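PDB 5O15: AmbC from Sorangium cellulosum, which probably catalyses dehydration of a polyketide intermediate and its subsequent cyclisation to an oxygen heterocycle, as the bifunctional dehydratase-cyclase domain of ambruticin biosynthesis. Local coordinates for residues V43-V48 / S201-D206; P60-V65 / A212-A217. All coordinates share one frame; numbering follows the deposited sequence. Where two conformers were deposited one is given.

From the N terminus, the chain leaves strand 34-41 through the loop holding 43-48, then reaches 60-65 at the start of helix 61-75. Seven strands, from 79-85 to 189-195, follow before 201-206 returns to 43-48 as contact 1, closing a loop of 152 residues. After five intervening residues, 212-217 of helix 211-225 meets 60-65 as contact 2. The two closures therefore cross. Contact 2 ties the helices of the two hotdogs together near the centre of the chain, whereas contact 1 joins partly buried loops; the centres of the two contacts lie about 13 Å apart. W47 and A212 link them by packing.

Contact 1: V43-V48 / S201-D206; sequences VEHAWV and SERAQD
R203 reaches out of the short 3-10 segment 201-206 to lie against H45 and the indole of W47, tying the loop before helix 211-225 to the loop after strand 34-41, one from each family region of the double hotdog. The closer packing is between its aliphatic stem and the imidazole: CD of R203 comes 3.6 Å from CE1 of H45. Beyond it the guanidinium leans over one face of the ring, the two planes 39° apart, too inclined for a parallel stack. NH1 of R203 stands over the rim of the imidazole rather than its middle. R203 was deposited in two conformers, and the very short approach of this one to the E44 carbonyl is doubtful.

The imidazole is held partly from within its own loop. With chi1 at -69° and chi2 at -85°, ND1 of H45 is turned to NE1 of W47, which donates to it over 3.1 Å in the imidazole plane. W21 adds an edge-to-face contact to H45, while H210 meets the W47 ring.

The outer side is looser. The E44 carboxylate heads away, leaving OE1 of E44 6.3 Å from NH1 of R203, and it has a weak, long ion pair with R39 instead. Water 1 accepts from the backbone N of W47 at 3.0 Å.

Since ND1 of H45 accepts the indole N-H, a neutral imidazole would carry its proton on NE2. The nearby guanidinium would probably disfavour a positive ring, but the more distant D206 carboxylate would act in the opposite sense, so the balance is not settled.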
ATOM      1  N   VAL A  43       0.569  18.266  -7.873  1.00 23.76           N
ATOM      2  CA  VAL A  43       1.336  19.437  -7.471  1.00 27.10           C
ATOM      3  C   VAL A  43       1.526  19.444  -5.963  1.00 27.91           C
ATOM      4  O   VAL A  43       2.642  19.604  -5.463  1.00 30.45           O
ATOM      5  CB  VAL A  43       0.636  20.719  -7.960  1.00 31.21           C
ATOM      6  CG1 VAL A  43       1.451  21.943  -7.593  1.00 32.27           C
ATOM      7  CG2 VAL A  43       0.394  20.664  -9.470  1.00 32.78           C
ATOM      8  N   GLU A  44       0.442  19.251  -5.206  1.00 27.10           N
ATOM      9  CA  GLU A  44       0.553  19.275  -3.749  1.00 27.09           C
ATOM     10  C   GLU A  44       1.243  18.028  -3.222  1.00 25.04           C
ATOM     11  O   GLU A  44       1.985  18.103  -2.236  1.00 29.20           O
ATOM     12  CB  GLU A  44      -0.832  19.407  -3.116  1.00 31.12           C
ATOM     13  CG  GLU A  44      -1.646  20.624  -3.577  1.00 39.78           C
ATOM     14  CD  GLU A  44      -3.128  20.533  -3.224  1.00 47.09           C
ATOM     15  OE1 GLU A  44      -3.503  19.699  -2.365  1.00 50.68           O
ATOM     16  OE2 GLU A  44      -3.925  21.290  -3.820  1.00 48.65           O
ATOM     17  N   HIS A  45       1.039  16.894  -3.888  1.00 21.06           N
ATOM     18  CA  HIS A  45       1.602  15.604  -3.512  1.00 19.83           C
ATOM     19  C   HIS A  45       2.508  15.115  -4.628  1.00 18.90           C
ATOM     20  O   HIS A  45       2.301  14.031  -5.177  1.00 19.09           O
ATOM     21  CB  HIS A  45       0.485  14.603  -3.205  1.00 18.82           C
ATOM     22  CG  HIS A  45      -0.234  14.951  -1.954  1.00 20.61           C
ATOM     23  ND1 HIS A  45       0.206  14.559  -0.709  1.00 21.90           N
ATOM     24  CD2 HIS A  45      -1.296  15.760  -1.742  1.00 21.68           C
ATOM     25  CE1 HIS A  45      -0.571  15.085   0.214  1.00 21.42           C
ATOM     26  NE2 HIS A  45      -1.483  15.832  -0.387  1.00 22.09           N
ATOM     27  N   ALA A  46       3.527  15.902  -4.961  1.00 19.75           N
ATOM     28  CA  ALA A  46       4.413  15.546  -6.056  1.00 21.22           C
ATOM     29  C   ALA A  46       5.122  14.225  -5.804  1.00 18.51           C
ATOM     30  O   ALA A  46       5.516  13.562  -6.766  1.00 19.13           O
ATOM     31  CB  ALA A  46       5.438  16.659  -6.300  1.00 24.48           C
ATOM     32  N   TRP A  47       5.274  13.822  -4.542  1.00 16.69           N
ATOM     33  CA  TRP A  47       5.891  12.539  -4.235  1.00 16.86           C
ATOM     34  C   TRP A  47       5.253  11.367  -4.972  1.00 15.35           C
ATOM     35  O   TRP A  47       5.947  10.376  -5.235  1.00 15.59           O
ATOM     36  CB  TRP A  47       5.909  12.267  -2.733  1.00 17.34           C
ATOM     37  CG  TRP A  47       4.556  12.164  -2.077  1.00 16.47           C
ATOM     38  CD1 TRP A  47       3.816  13.178  -1.535  1.00 17.20           C
ATOM     39  CD2 TRP A  47       3.788  10.969  -1.870  1.00 14.76           C
ATOM     40  NE1 TRP A  47       2.634  12.689  -1.020  1.00 17.33           N
ATOM     41  CE2 TRP A  47       2.607  11.336  -1.203  1.00 15.57           C
ATOM     42  CE3 TRP A  47       4.000   9.624  -2.166  1.00 14.69           C
ATOM     43  CZ2 TRP A  47       1.662  10.420  -0.839  1.00 16.15           C
ATOM     44  CZ3 TRP A  47       3.027   8.716  -1.807  1.00 15.04           C
ATOM     45  CH2 TRP A  47       1.880   9.126  -1.158  1.00 15.82           C
ATOM     46  N   VAL A  48       3.934  11.415  -5.272  1.00 14.87           N
ATOM     47  CA  VAL A  48       3.330  10.248  -5.905  1.00 14.29           C
ATOM     48  C   VAL A  48       3.943  10.001  -7.272  1.00 15.02           C
ATOM     49  O   VAL A  48       3.922   8.871  -7.768  1.00 15.02           O
ATOM     50  CB  VAL A  48       1.787  10.357  -5.996  1.00 14.84           C
ATOM     51  CG1 VAL A  48       1.203  10.463  -4.614  1.00 15.33           C
ATOM     52  CG2 VAL A  48       1.327  11.515  -6.875  1.00 15.69           C
ATOM     53  N   SER A 201       8.689  12.789   4.541  1.00 21.03           N
ATOM     54  CA  SER A 201       8.362  12.404   5.906  1.00 22.44           C
ATOM     55  C   SER A 201       7.522  13.453   6.619  1.00 23.85           C
ATOM     56  O   SER A 201       6.784  13.111   7.554  1.00 26.72           O
ATOM     57  CB  SER A 201       9.661  12.187   6.680  1.00 25.31           C
ATOM     58  OG  SER A 201      10.435  13.383   6.672  1.00 30.58           O
ATOM     59  N   GLU A 202       7.591  14.712   6.189  1.00 24.72           N
ATOM     60  CA  GLU A 202       6.893  15.770   6.914  1.00 29.03           C
ATOM     61  C   GLU A 202       5.379  15.619   6.862  1.00 27.65           C
ATOM     62  O   GLU A 202       4.688  16.104   7.764  1.00 31.09           O
ATOM     63  CB  GLU A 202       7.312  17.136   6.376  1.00 35.57           C
ATOM     64  CG  GLU A 202       8.754  17.479   6.678  1.00 43.48           C
ATOM     65  CD  GLU A 202       9.129  18.846   6.169  1.00 50.97           C
ATOM     66  OE1 GLU A 202      10.295  19.252   6.346  1.00 53.41           O
ATOM     67  OE2 GLU A 202       8.244  19.513   5.593  1.00 53.98           O
ATOM     68  N   ARG A 203       4.845  14.963   5.833  0.52 26.01           N
ATOM     69  CA  ARG A 203       3.410  14.752   5.717  0.52 26.64           C
ATOM     70  C   ARG A 203       2.947  13.450   6.351  0.52 23.24           C
ATOM     71  O   ARG A 203       1.744  13.190   6.369  0.52 22.50           O
ATOM     72  CB  ARG A 203       2.985  14.745   4.246  0.52 31.09           C
ATOM     73  CG  ARG A 203       2.898  16.105   3.588  0.52 35.57           C
ATOM     74  CD  ARG A 203       2.195  15.984   2.250  0.52 37.43           C
ATOM     75  NE  ARG A 203       3.021  16.433   1.128  0.52 38.41           N
ATOM     76  CZ  ARG A 203       2.844  17.565   0.451  0.52 39.14           C
ATOM     77  NH1 ARG A 203       1.864  18.403   0.759  0.52 40.16           N
ATOM     78  NH2 ARG A 203       3.657  17.858  -0.552  0.52 40.03           N
ATOM     79  N   ALA A 204       3.856  12.623   6.868  1.00 22.51           N
ATOM     80  CA  ALA A 204       3.446  11.309   7.365  1.00 22.44           C
ATOM     81  C   ALA A 204       2.288  11.417   8.346  1.00 20.22           C
ATOM     82  O   ALA A 204       1.352  10.607   8.308  1.00 18.65           O
ATOM     83  CB  ALA A 204       4.629  10.614   8.030  1.00 27.14           C
ATOM     84  N   GLN A 205       2.329  12.415   9.222  1.00 21.60           N
ATOM     85  CA  GLN A 205       1.309  12.566  10.250  1.00 25.28           C
ATOM     86  C   GLN A 205      -0.075  12.862   9.693  1.00 24.66           C
ATOM     87  O   GLN A 205      -1.049  12.742  10.439  1.00 27.30           O
ATOM     88  CB  GLN A 205       1.732  13.677  11.213  1.00 30.88           C
ATOM     89  CG  GLN A 205       2.045  14.998  10.514  1.00 37.97           C
ATOM     90  CD  GLN A 205       2.628  16.024  11.463  1.00 45.68           C
ATOM     91  OE1 GLN A 205       2.273  16.065  12.639  1.00 49.89           O
ATOM     92  NE2 GLN A 205       3.545  16.844  10.964  1.00 48.47           N
ATOM     93  N   ASP A 206      -0.186  13.238   8.412  1.00 22.44           N
ATOM     94  CA  ASP A 206      -1.468  13.564   7.808  1.00 23.94           C
ATOM     95  C   ASP A 206      -2.207  12.327   7.308  1.00 21.02           C
ATOM     96  O   ASP A 206      -3.414  12.403   7.049  1.00 22.96           O
ATOM     97  CB  ASP A 206      -1.261  14.531   6.633  1.00 27.83           C
ATOM     98  CG  ASP A 206      -0.603  15.853   7.038  1.00 34.32           C
ATOM     99  OD1 ASP A 206      -0.714  16.282   8.208  1.00 35.97           O
ATOM    100  OD2 ASP A 206       0.030  16.472   6.160  1.00 36.84           O
TER
HETATM  101  O   HOH W   1       5.757  15.836  -2.334  1.00 29.27           O

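Contact 2: P60-V65 / A212-A217; sequences PGTAFV and ALLDAA
Between 60-65 and 212-217 the CA atoms of T62 and D215 come nearest, 6.1 Å apart. The axes of 61-65 and 212-217 pass within 8.8 Å at 119° between their N-to-C directions. In this double hotdog fold each helix belongs to one hotdog, and their N-terminal turns meet deep in the domain.

The methyl of T62 does most of the touching: its CG2 presses on the branch point of L214, 3.6 Å from CG, and lies beside the backbone N of D215. In L214 chi1 (-180°) sends CG toward T62, and at chi2 60° CD2 extends onward, anti to CA. CD2 of L214 is 4.1 Å from CG1 of V65, the two side chains crossing at about a right angle. W242 of strand 236-247 packs on all three side chains.

On the polar side, the T62 hydroxyl bonds to the carbonyl of P211, just ahead of 212-217, so one helix's side chain grips the start of the other. OD2 of D215 is held by Q219, one turn further along. The other carboxylate oxygen reaches across through water 2, which donates to OD1 of D215 at 2.9 Å and accepts from the backbone N of T62 at 3.1 Å.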
ATOM      1  N   PRO A  60       0.702   4.381  -6.293  1.00 14.85           N
ATOM      2  CA  PRO A  60       0.961   3.079  -5.659  1.00 15.11           C
ATOM      3  C   PRO A  60      -0.322   2.434  -5.168  1.00 14.52           C
ATOM      4  O   PRO A  60      -1.192   3.104  -4.620  1.00 14.51           O
ATOM      5  CB  PRO A  60       1.883   3.422  -4.484  1.00 16.80           C
ATOM      6  CG  PRO A  60       1.607   4.835  -4.199  1.00 17.52           C
ATOM      7  CD  PRO A  60       1.304   5.478  -5.531  1.00 15.69           C
ATOM      8  N   GLY A  61      -0.430   1.111  -5.325  1.00 15.37           N
ATOM      9  CA  GLY A  61      -1.590   0.401  -4.804  1.00 15.76           C
ATOM     10  C   GLY A  61      -1.785   0.542  -3.302  1.00 14.62           C
ATOM     11  O   GLY A  61      -2.919   0.439  -2.801  1.00 15.17           O
ATOM     12  N   THR A  62      -0.685   0.813  -2.567  1.00 13.66           N
ATOM     13  CA  THR A  62      -0.827   1.102  -1.144  1.00 12.70           C
ATOM     14  C   THR A  62      -1.631   2.364  -0.884  1.00 12.65           C
ATOM     15  O   THR A  62      -2.148   2.533   0.226  1.00 13.71           O
ATOM     16  CB  THR A  62       0.542   1.239  -0.484  1.00 13.49           C
ATOM     17  OG1 THR A  62       1.263   2.242  -1.193  1.00 13.19           O
ATOM     18  CG2 THR A  62       1.322  -0.068  -0.486  1.00 14.38           C
ATOM     19  N   ALA A  63      -1.763   3.243  -1.872  1.00 12.67           N
ATOM     20  CA  ALA A  63      -2.653   4.383  -1.701  1.00 12.89           C
ATOM     21  C   ALA A  63      -4.126   3.959  -1.683  1.00 12.91           C
ATOM     22  O   ALA A  63      -4.940   4.578  -0.985  1.00 13.81           O
ATOM     23  CB  ALA A  63      -2.459   5.401  -2.808  1.00 14.19           C
ATOM     24  N   PHE A  64      -4.489   2.893  -2.408  1.00 13.46           N
ATOM     25  CA  PHE A  64      -5.858   2.379  -2.335  1.00 14.31           C
ATOM     26  C   PHE A  64      -6.098   1.751  -0.978  1.00 13.94           C
ATOM     27  O   PHE A  64      -7.183   1.884  -0.421  1.00 14.34           O
ATOM     28  CB  PHE A  64      -6.124   1.373  -3.459  1.00 15.57           C
ATOM     29  CG  PHE A  64      -5.918   1.914  -4.821  1.00 18.60           C
ATOM     30  CD1 PHE A  64      -6.479   3.107  -5.228  1.00 20.26           C
ATOM     31  CD2 PHE A  64      -5.112   1.230  -5.711  1.00 20.26           C
ATOM     32  CE1 PHE A  64      -6.250   3.576  -6.540  1.00 21.34           C
ATOM     33  CE2 PHE A  64      -4.902   1.680  -6.988  1.00 21.99           C
ATOM     34  CZ  PHE A  64      -5.408   2.863  -7.383  1.00 22.30           C
ATOM     35  N   VAL A  65      -5.076   1.105  -0.405  1.00 14.29           N
ATOM     36  CA  VAL A  65      -5.184   0.602   0.953  1.00 14.06           C
ATOM     37  C   VAL A  65      -5.431   1.739   1.933  1.00 13.37           C
ATOM     38  O   VAL A  65      -6.299   1.652   2.808  1.00 13.58           O
ATOM     39  CB  VAL A  65      -3.957  -0.245   1.314  1.00 14.71           C
ATOM     40  CG1 VAL A  65      -4.025  -0.696   2.742  1.00 16.53           C
ATOM     41  CG2 VAL A  65      -3.827  -1.444   0.376  1.00 16.88           C
ATOM     42  N   ALA A 212       3.730   5.660   0.829  1.00 12.30           N
ATOM     43  CA  ALA A 212       5.126   5.362   0.528  1.00 12.63           C
ATOM     44  C   ALA A 212       5.800   4.557   1.636  1.00 12.24           C
ATOM     45  O   ALA A 212       6.759   3.834   1.375  1.00 13.57           O
ATOM     46  CB  ALA A 212       5.909   6.648   0.249  1.00 14.17           C
ATOM     47  N   LEU A 213       5.277   4.630   2.852  1.00 12.98           N
ATOM     48  CA  LEU A 213       5.820   3.863   3.955  1.00 13.80           C
ATOM     49  C   LEU A 213       5.345   2.415   3.899  1.00 11.95           C
ATOM     50  O   LEU A 213       6.151   1.488   4.023  1.00 13.13           O
ATOM     51  CB  LEU A 213       5.480   4.570   5.268  1.00 14.82           C
ATOM     52  CG  LEU A 213       6.059   3.986   6.537  1.00 14.89           C
ATOM     53  CD1 LEU A 213       7.592   3.936   6.496  1.00 14.06           C
ATOM     54  CD2 LEU A 213       5.614   4.800   7.691  1.00 15.91           C
ATOM     55  N   LEU A 214       4.042   2.184   3.622  1.00 12.60           N
ATOM     56  CA  LEU A 214       3.625   0.810   3.404  1.00 12.75           C
ATOM     57  C   LEU A 214       4.309   0.231   2.159  1.00 13.12           C
ATOM     58  O   LEU A 214       4.718  -0.934   2.161  1.00 13.58           O
ATOM     59  CB  LEU A 214       2.102   0.722   3.317  1.00 13.22           C
ATOM     60  CG  LEU A 214       1.568  -0.698   3.097  1.00 13.36           C
ATOM     61  CD1 LEU A 214       1.985  -1.626   4.248  1.00 13.78           C
ATOM     62  CD2 LEU A 214       0.021  -0.694   2.969  1.00 14.20           C
ATOM     63  N   ASP A 215       4.487   1.037   1.114  1.00 13.04           N
ATOM     64  CA  ASP A 215       5.175   0.535  -0.070  1.00 12.07           C
ATOM     65  C   ASP A 215       6.615   0.118   0.228  1.00 11.94           C
ATOM     66  O   ASP A 215       7.140  -0.803  -0.408  1.00 13.14           O
ATOM     67  CB  ASP A 215       5.154   1.562  -1.189  1.00 14.40           C
ATOM     68  CG  ASP A 215       5.610   0.973  -2.490  1.00 15.23           C
ATOM     69  OD1 ASP A 215       4.812   0.257  -3.126  1.00 16.55           O
ATOM     70  OD2 ASP A 215       6.768   1.208  -2.894  1.00 16.27           O
ATOM     71  N   ALA A 216       7.245   0.739   1.223  1.00 12.15           N
ATOM     72  CA  ALA A 216       8.606   0.348   1.588  1.00 12.55           C
ATOM     73  C   ALA A 216       8.671  -1.084   2.090  1.00 11.92           C
ATOM     74  O   ALA A 216       9.689  -1.757   1.901  1.00 11.89           O
ATOM     75  CB  ALA A 216       9.177   1.355   2.588  1.00 13.39           C
ATOM     76  N   ALA A 217       7.609  -1.582   2.740  1.00 11.63           N
ATOM     77  CA  ALA A 217       7.605  -2.989   3.099  1.00 12.73           C
ATOM     78  C   ALA A 217       7.641  -3.875   1.861  1.00 12.60           C
ATOM     79  O   ALA A 217       8.319  -4.916   1.841  1.00 13.23           O
ATOM     80  CB  ALA A 217       6.405  -3.313   3.968  1.00 12.95           C
TER
HETATM   81  O   HOH W   2       2.038  -0.064  -3.785  1.00 21.75           O